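Local structure of insulinase family protease (Yersinia pestis, 3GO9) at residues H302-L307 with F347-L352; N314-D320 with A331-P337; L341-T346 with L457-Y461. The protein belongs to the insulinase (M16) family of zinc proteases and is a predicted protease, though its canonical zinc-binding motif is incomplete. One frame throughout, in Å; residues are numbered along the deposited sequence. Where two conformers were deposited one is given.

Contact 1 of 3, residues H302-L307 with F347-L352. With ZN (zinc ion), chain D.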
# COMPACT_ATOMS: atom_id res chain seq x y z
N HIS A 302 9.34 21.57 8.10
CA HIS A 302 10.20 22.75 8.17
C HIS A 302 10.35 23.39 6.80
O HIS A 302 10.25 24.62 6.69
CB HIS A 302 11.57 22.35 8.62
CG HIS A 302 12.53 23.48 8.65
ND1 HIS A 302 12.60 24.34 9.71
CD2 HIS A 302 13.48 23.88 7.77
CE1 HIS A 302 13.53 25.26 9.47
NE2 HIS A 302 14.07 25.01 8.29
N ILE A 303 10.62 22.58 5.79
CA ILE A 303 10.78 23.10 4.41
C ILE A 303 9.46 23.73 3.96
O ILE A 303 9.47 24.82 3.38
CB ILE A 303 11.30 22.06 3.40
CG1 ILE A 303 12.68 21.51 3.81
CG2 ILE A 303 11.39 22.68 1.97
CD1 ILE A 303 13.09 20.31 3.00
N LYS A 304 8.33 23.09 4.24
CA LYS A 304 7.06 23.67 3.86
C LYS A 304 6.84 25.01 4.49
O LYS A 304 6.34 25.92 3.83
CB LYS A 304 5.89 22.77 4.30
CG LYS A 304 5.70 21.57 3.44
CD LYS A 304 4.21 21.16 3.44
CE LYS A 304 3.60 21.03 4.86
NZ LYS A 304 2.97 22.32 5.33
N GLN A 305 7.18 25.14 5.77
CA GLN A 305 6.99 26.41 6.47
C GLN A 305 7.89 27.47 5.85
O GLN A 305 7.46 28.62 5.72
CB GLN A 305 7.34 26.35 7.95
CG GLN A 305 6.77 25.18 8.69
CD GLN A 305 6.44 25.51 10.11
OE1 GLN A 305 7.34 25.58 10.98
NE2 GLN A 305 5.15 25.73 10.38
N VAL A 306 9.15 27.11 5.56
CA VAL A 306 10.11 28.09 4.99
C VAL A 306 9.57 28.55 3.65
O VAL A 306 9.66 29.73 3.31
CB VAL A 306 11.51 27.47 4.80
CG1 VAL A 306 12.44 28.43 4.06
CG2 VAL A 306 12.14 27.11 6.16
N LEU A 307 9.04 27.62 2.85
CA LEU A 307 8.44 27.97 1.56
C LEU A 307 7.24 28.93 1.69
O LEU A 307 7.12 29.91 0.92
CB LEU A 307 8.05 26.73 0.78
CG LEU A 307 7.50 26.92 -0.63
CD1 LEU A 307 8.42 27.80 -1.51
CD2 LEU A 307 7.26 25.53 -1.28
N PHE A 347 17.05 25.85 -3.55
CA PHE A 347 16.25 26.23 -2.38
C PHE A 347 16.12 25.04 -1.44
O PHE A 347 16.39 25.15 -0.25
CB PHE A 347 14.84 26.69 -2.79
CG PHE A 347 13.89 26.76 -1.63
CD1 PHE A 347 14.03 27.77 -0.67
CD2 PHE A 347 12.89 25.82 -1.44
CE1 PHE A 347 13.17 27.84 0.42
CE2 PHE A 347 12.02 25.88 -0.32
CZ PHE A 347 12.17 26.88 0.61
N VAL A 348 15.69 23.90 -1.96
CA VAL A 348 15.53 22.72 -1.10
C VAL A 348 16.89 22.20 -0.58
O VAL A 348 16.99 21.82 0.56
CB VAL A 348 14.73 21.60 -1.80
CG1 VAL A 348 14.68 20.35 -0.95
CG2 VAL A 348 13.31 22.08 -2.10
N ALA A 349 17.89 22.13 -1.44
CA ALA A 349 19.20 21.57 -1.06
C ALA A 349 19.82 22.41 0.03
O ALA A 349 20.47 21.91 0.94
CB ALA A 349 20.14 21.53 -2.23
N ARG A 350 19.59 23.71 0.02
CA ARG A 350 20.16 24.53 1.10
C ARG A 350 19.44 24.28 2.42
O ARG A 350 20.05 24.33 3.49
CB ARG A 350 20.16 26.00 0.71
CG ARG A 350 21.23 26.31 -0.39
CD ARG A 350 21.25 27.73 -0.81
NE ARG A 350 19.92 28.28 -0.60
CZ ARG A 350 19.65 29.47 -0.09
NH1 ARG A 350 20.62 30.32 0.23
NH2 ARG A 350 18.37 29.83 0.05
N GLU A 351 18.15 23.98 2.35
CA GLU A 351 17.43 23.57 3.58
C GLU A 351 17.97 22.24 4.13
O GLU A 351 18.20 22.07 5.33
CB GLU A 351 15.96 23.39 3.35
CG GLU A 351 15.24 24.65 3.11
CD GLU A 351 15.45 25.63 4.25
OE1 GLU A 351 15.22 25.21 5.40
OE2 GLU A 351 15.86 26.79 3.99
N LEU A 352 18.15 21.28 3.24
CA LEU A 352 18.69 19.99 3.67
C LEU A 352 20.11 20.09 4.28
O LEU A 352 20.40 19.47 5.29
CB LEU A 352 18.68 18.98 2.55
CG LEU A 352 17.33 18.65 1.90
CD1 LEU A 352 17.65 17.69 0.75
CD2 LEU A 352 16.29 18.11 2.86
ZN ZN D . 15.42 26.05 7.19
O HOH W 1 17.26 25.70 7.86

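Contact 2 of 3, residues N314-D320 with A331-P337. With ZN (zinc ion), chain E.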
# COMPACT_ATOMS: atom_id res chain seq x y z
N ASN A 314 7.06 29.29 -8.83
CA ASN A 314 6.47 28.10 -9.42
C ASN A 314 6.83 26.76 -8.76
O ASN A 314 6.75 25.70 -9.40
CB ASN A 314 6.81 28.05 -10.90
CG ASN A 314 6.40 29.30 -11.63
OD1 ASN A 314 5.29 29.76 -11.44
ND2 ASN A 314 7.28 29.85 -12.46
N LEU A 315 7.19 26.80 -7.49
CA LEU A 315 7.53 25.56 -6.76
C LEU A 315 6.35 25.00 -6.01
O LEU A 315 5.78 25.75 -5.20
CB LEU A 315 8.64 25.81 -5.76
CG LEU A 315 9.16 24.60 -4.99
CD1 LEU A 315 9.48 23.38 -5.88
CD2 LEU A 315 10.37 24.99 -4.15
N LYS A 316 6.00 23.73 -6.23
CA LYS A 316 5.10 22.98 -5.35
C LYS A 316 5.83 21.75 -4.82
O LYS A 316 6.44 21.02 -5.59
CB LYS A 316 3.83 22.53 -6.06
CG LYS A 316 2.97 23.66 -6.60
CD LYS A 316 1.94 23.03 -7.52
CE LYS A 316 0.64 23.80 -7.54
NZ LYS A 316 -0.45 22.82 -7.75
N LEU A 317 5.70 21.50 -3.53
CA LEU A 317 6.45 20.45 -2.87
C LEU A 317 5.52 19.36 -2.44
O LEU A 317 4.39 19.64 -1.99
CB LEU A 317 7.11 20.98 -1.61
CG LEU A 317 8.17 22.01 -1.82
CD1 LEU A 317 8.70 22.36 -0.45
CD2 LEU A 317 9.26 21.47 -2.74
N GLY A 318 6.01 18.13 -2.58
CA GLY A 318 5.29 16.94 -2.19
C GLY A 318 6.20 16.07 -1.34
O GLY A 318 7.39 16.22 -1.40
N PHE A 319 5.64 15.26 -0.46
CA PHE A 319 6.46 14.35 0.33
C PHE A 319 5.73 13.05 0.63
O PHE A 319 4.54 13.06 1.00
CB PHE A 319 6.85 15.00 1.64
CG PHE A 319 7.86 14.21 2.41
CD1 PHE A 319 9.16 14.07 1.94
CD2 PHE A 319 7.53 13.57 3.59
CE1 PHE A 319 10.11 13.33 2.62
CE2 PHE A 319 8.48 12.83 4.28
CZ PHE A 319 9.77 12.71 3.78
N ASP A 320 6.41 11.93 0.51
CA ASP A 320 5.72 10.70 0.89
C ASP A 320 6.71 9.63 1.15
O ASP A 320 7.88 9.75 0.76
CB ASP A 320 4.74 10.25 -0.19
CG ASP A 320 5.38 10.10 -1.53
OD1 ASP A 320 6.32 9.32 -1.69
OD2 ASP A 320 4.93 10.76 -2.48
N ALA A 331 10.58 10.07 -0.33
CA ALA A 331 10.84 11.03 -1.40
C ALA A 331 10.36 12.44 -1.06
O ALA A 331 9.27 12.61 -0.50
CB ALA A 331 10.14 10.57 -2.70
N ILE A 332 11.14 13.43 -1.47
CA ILE A 332 10.74 14.84 -1.54
C ILE A 332 10.58 15.16 -2.99
O ILE A 332 11.52 15.05 -3.77
CB ILE A 332 11.79 15.79 -0.92
CG1 ILE A 332 12.10 15.30 0.48
CG2 ILE A 332 11.31 17.25 -1.07
CD1 ILE A 332 13.32 15.92 1.13
N HIS A 333 9.38 15.62 -3.35
CA HIS A 333 9.11 15.95 -4.72
C HIS A 333 9.04 17.45 -4.93
O HIS A 333 8.32 18.17 -4.21
CB HIS A 333 7.76 15.40 -5.14
CG HIS A 333 7.61 13.93 -4.96
ND1 HIS A 333 8.38 13.03 -5.66
CD2 HIS A 333 6.70 13.21 -4.27
CE1 HIS A 333 7.98 11.80 -5.37
NE2 HIS A 333 6.98 11.88 -4.51
N LEU A 334 9.79 17.93 -5.91
CA LEU A 334 9.79 19.32 -6.29
C LEU A 334 9.14 19.44 -7.63
O LEU A 334 9.73 19.12 -8.64
CB LEU A 334 11.22 19.86 -6.39
CG LEU A 334 12.07 20.04 -5.16
CD1 LEU A 334 12.34 18.73 -4.43
CD2 LEU A 334 13.39 20.76 -5.55
N ASN A 335 7.91 19.96 -7.65
CA ASN A 335 7.21 20.13 -8.91
C ASN A 335 7.47 21.55 -9.39
O ASN A 335 7.18 22.52 -8.67
CB ASN A 335 5.70 19.86 -8.75
CG ASN A 335 4.92 20.02 -10.06
OD1 ASN A 335 4.92 19.12 -10.92
ND2 ASN A 335 4.32 21.19 -10.24
N THR A 336 8.10 21.67 -10.55
CA THR A 336 8.62 22.94 -11.02
C THR A 336 8.73 22.98 -12.53
O THR A 336 9.10 21.97 -13.15
CB THR A 336 10.02 23.21 -10.43
OG1 THR A 336 10.57 24.40 -11.02
CG2 THR A 336 10.97 22.00 -10.66
N PRO A 337 8.42 24.14 -13.13
CA PRO A 337 8.83 24.29 -14.53
C PRO A 337 10.33 24.11 -14.66
O PRO A 337 11.10 24.47 -13.76
CB PRO A 337 8.40 25.74 -14.88
CG PRO A 337 7.41 26.10 -13.87
CD PRO A 337 7.86 25.38 -12.59
ZN ZN E . 6.03 10.06 -3.91
O HOH W 2 4.96 23.88 -10.13
O HOH W 3 7.09 8.43 -4.66
O HOH W 4 4.21 10.08 -4.96

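Contact 3 of 3, residues L341-T346 with L457-Y461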
# COMPACT_ATOMS: atom_id res chain seq x y z
N LEU A 341 13.90 25.01 -12.36
CA LEU A 341 14.44 23.80 -11.73
C LEU A 341 15.68 24.02 -10.87
O LEU A 341 15.68 23.63 -9.70
CB LEU A 341 14.75 22.78 -12.81
CG LEU A 341 15.34 21.44 -12.35
CD1 LEU A 341 14.50 20.62 -11.37
CD2 LEU A 341 15.64 20.58 -13.60
N THR A 342 16.72 24.61 -11.43
CA THR A 342 17.96 24.78 -10.68
C THR A 342 17.75 25.67 -9.44
O THR A 342 18.20 25.32 -8.36
CB THR A 342 19.08 25.31 -11.54
OG1 THR A 342 19.30 24.48 -12.68
CG2 THR A 342 20.35 25.40 -10.73
N ALA A 343 17.01 26.76 -9.57
CA ALA A 343 16.72 27.63 -8.41
C ALA A 343 15.93 26.89 -7.33
O ALA A 343 16.23 27.00 -6.15
CB ALA A 343 15.96 28.89 -8.86
N ASN A 344 14.93 26.12 -7.75
CA ASN A 344 14.07 25.43 -6.82
C ASN A 344 14.77 24.26 -6.12
O ASN A 344 14.62 24.05 -4.92
CB ASN A 344 12.75 25.01 -7.49
CG ASN A 344 11.76 26.17 -7.59
OD1 ASN A 344 11.81 27.07 -6.76
ND2 ASN A 344 10.90 26.17 -8.63
N MSE A 345 15.59 23.53 -6.88
CA MSE A 345 16.43 22.51 -6.29
C MSE A 345 17.42 23.11 -5.28
O MSE A 345 17.62 22.56 -4.19
CB MSE A 345 17.19 21.77 -7.35
CG MSE A 345 18.08 20.68 -6.79
SE MSE A 345 19.27 19.80 -8.09
CE MSE A 345 20.53 21.23 -8.36
N THR A 346 18.02 24.24 -5.64
CA THR A 346 18.96 24.94 -4.76
C THR A 346 18.29 25.35 -3.45
O THR A 346 18.87 25.19 -2.36
CB THR A 346 19.60 26.15 -5.51
OG1 THR A 346 20.43 25.67 -6.59
CG2 THR A 346 20.45 26.98 -4.53
N LEU A 457 23.28 18.66 -13.00
CA LEU A 457 22.38 19.02 -11.92
C LEU A 457 22.92 18.43 -10.62
O LEU A 457 22.95 19.08 -9.58
CB LEU A 457 20.98 18.51 -12.24
CG LEU A 457 19.83 19.03 -11.40
CD1 LEU A 457 19.64 20.55 -11.59
CD2 LEU A 457 18.55 18.27 -11.75
N GLN A 458 23.39 17.18 -10.71
CA GLN A 458 23.98 16.46 -9.59
C GLN A 458 25.21 17.17 -9.04
O GLN A 458 25.40 17.19 -7.84
CB GLN A 458 24.38 15.03 -9.99
CG GLN A 458 24.98 14.18 -8.86
CD GLN A 458 23.97 13.63 -7.88
OE1 GLN A 458 23.06 12.89 -8.27
NE2 GLN A 458 24.12 13.98 -6.61
N GLU A 459 26.06 17.72 -9.92
CA GLU A 459 27.23 18.48 -9.50
C GLU A 459 26.86 19.72 -8.69
O GLU A 459 27.45 19.97 -7.63
CB GLU A 459 28.08 18.87 -10.71
CG GLU A 459 28.70 17.67 -11.43
CD GLU A 459 29.56 18.08 -12.60
OE1 GLU A 459 29.97 19.27 -12.67
OE2 GLU A 459 29.84 17.23 -13.45
N ILE A 460 25.86 20.47 -9.19
CA ILE A 460 25.32 21.65 -8.50
C ILE A 460 24.81 21.26 -7.11
O ILE A 460 25.15 21.88 -6.10
CB ILE A 460 24.19 22.32 -9.34
CG1 ILE A 460 24.78 22.99 -10.59
CG2 ILE A 460 23.40 23.35 -8.55
CD1 ILE A 460 23.72 23.45 -11.62
N TYR A 461 24.02 20.20 -7.06
CA TYR A 461 23.49 19.66 -5.82
C TYR A 461 24.62 19.27 -4.88
O TYR A 461 24.61 19.61 -3.68
CB TYR A 461 22.59 18.43 -6.12
CG TYR A 461 22.01 17.82 -4.87
CD1 TYR A 461 20.83 18.29 -4.31
CD2 TYR A 461 22.64 16.75 -4.23
CE1 TYR A 461 20.32 17.72 -3.17
CE2 TYR A 461 22.14 16.19 -3.12
CZ TYR A 461 20.98 16.68 -2.57
OH TYR A 461 20.45 16.13 -1.45

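Contact 1 of 3, residues H302-L307 with F347-L352
Ile303 fills the gap between two helices as a knob in a hole, its side chain lying among Phe347, Val348, Glu351 and Leu352. Its CD1 reaches CD2 of Leu352 at 3.9 Å and CG1 of Val348 at 4.3 Å, its CG2 lies 4.0 Å from CE2 of Phe347, and its CG1 rests 3.8 Å from CB of Glu351. The ring of Phe347 extends this apolar layer along helix 283-309: its edge meets Val306 (CG1 to CE1, 3.8 Å) and the backbone N of Leu307 (N to CZ, 3.9 Å), while CB of Leu307 lies 4.1 Å from CZ. The short segments cross at 129°, axes 10.7 Å apart, and the backbones come nearest where CA of Ile303 lies 6.7 Å from CA of Glu351. Leu317 of strand 316-324 packs against Ile303, Leu307 and Val348, so the helix pair rests on the sheet of the domain.

Beside the apolar layer a zinc ion joins the helices. NE2 of His302 and OE1 of Glu351 each bind it at 2.0 Å, and water 1 is a third ligand, also at 2.0 Å. With chi1 at t, the imidazole of His302 reaches the zinc between the helices. The 3.1 Å between NE2 of His302 and OE1 of Glu351 is therefore spacing between two ligands of one metal, the zinc rather than a hydrogen bond linking the polar ends.

Contact 2 of 3, residues N314-D320 with A331-P337
A beta hairpin of strands 316-324 and 327-336, at one edge of a five-stranded mixed sheet, holds this contact and carries a zinc site on one face. Three hydrogen-bonded antiparallel pairs join its strands: Lys316 N to Asn335 O (3.0 Å) and Asn335 N to Lys316 O (2.7 Å); Gly318 N to His333 O (2.8 Å) and His333 N to Gly318 O (2.9 Å); Asp320 with Ala331, where Ala331 N donates to Asp320 O at 2.9 Å. Leu317 and Leu334 face the helices, with CD2 of Leu317 4.0 Å from CG of Leu334.

On the other face, Asp320 and His333 stand diagonally across the strands. The zinc takes both carboxylate oxygens of Asp320, OD2 at 1.9 Å and OD1 at 2.4 Å, and NE2 of His333 at 2.1 Å; waters 3 and 4, each at 2.1 Å, bring the ligand atoms to five. ND1 of His333 is hydrogen-bonded to Ser270 on the adjacent strand. The metal thus cross-links the two strands through side chains, beside the backbone ladder.

Contact 3 of 3, residues L341-T346 with L457-Y461
Met345, modelled as selenomethionine, bridges the two helices with an extended side chain that bends at its tip. Chi1 and chi2 are both t, which carries the selenium straight out toward helix 454-465, and a p chi3 turns CE in among three residues: it lies 3.4 Å from CD1 of Leu457, 3.6 Å from CG2 of Ile460 and 3.9 Å from N of Tyr461. SE sits 4.1 Å from CB of Tyr461.

Leu457 answers in the t,p rotamer, its methyls directed to the partner helix, where CD2 meets CD2 of Leu341, also t,p, at 4.2 Å. Ile460 is m,t and runs along the outer side of the contact, its CD1 4.0 Å from CG2 of Thr342. With chi1 at m, Thr346 turns OG1 back to its own helix, donating a hydrogen bond to Thr342 O at 2.9 Å. No hydrogen bond crosses between the segments; the interface is van der Waals packing.

The helices run roughly in the same direction, at 32° with axes 10.7 Å apart, and lie side by side on the five-stranded sheet: Leu341 and Met345 touch Leu269 of strand 267-276, while Leu341 meets Leu443, and Gln458 meets Leu441, of strand 440-446.

The three contacts build one layered body in which helices 283-309, 341-358 and 454-465 pack on a single sheet. Helix 341-358 serves contacts 1 and 3, whose centres lie 13 Å apart, and Tyr461 of contact 3 continues onto Ala349 and Leu352. Contact 2 is nested in the chain loop closed by contact 1, centres 11 Å apart, and Leu317 CD1 lies 3.6 Å from both Ile303 CG2 and Leu307 CD2. Asn344 ND2 probably hydrogen-bonds Thr336 OG1 (3.0 Å), tying contact 2 to helix 341-358. The zinc ions of contacts 1 and 2 are 21.6 Å apart and form separate sites; both lie in the region resembling the M16 inactive domain, so neither is evidently a catalytic zinc.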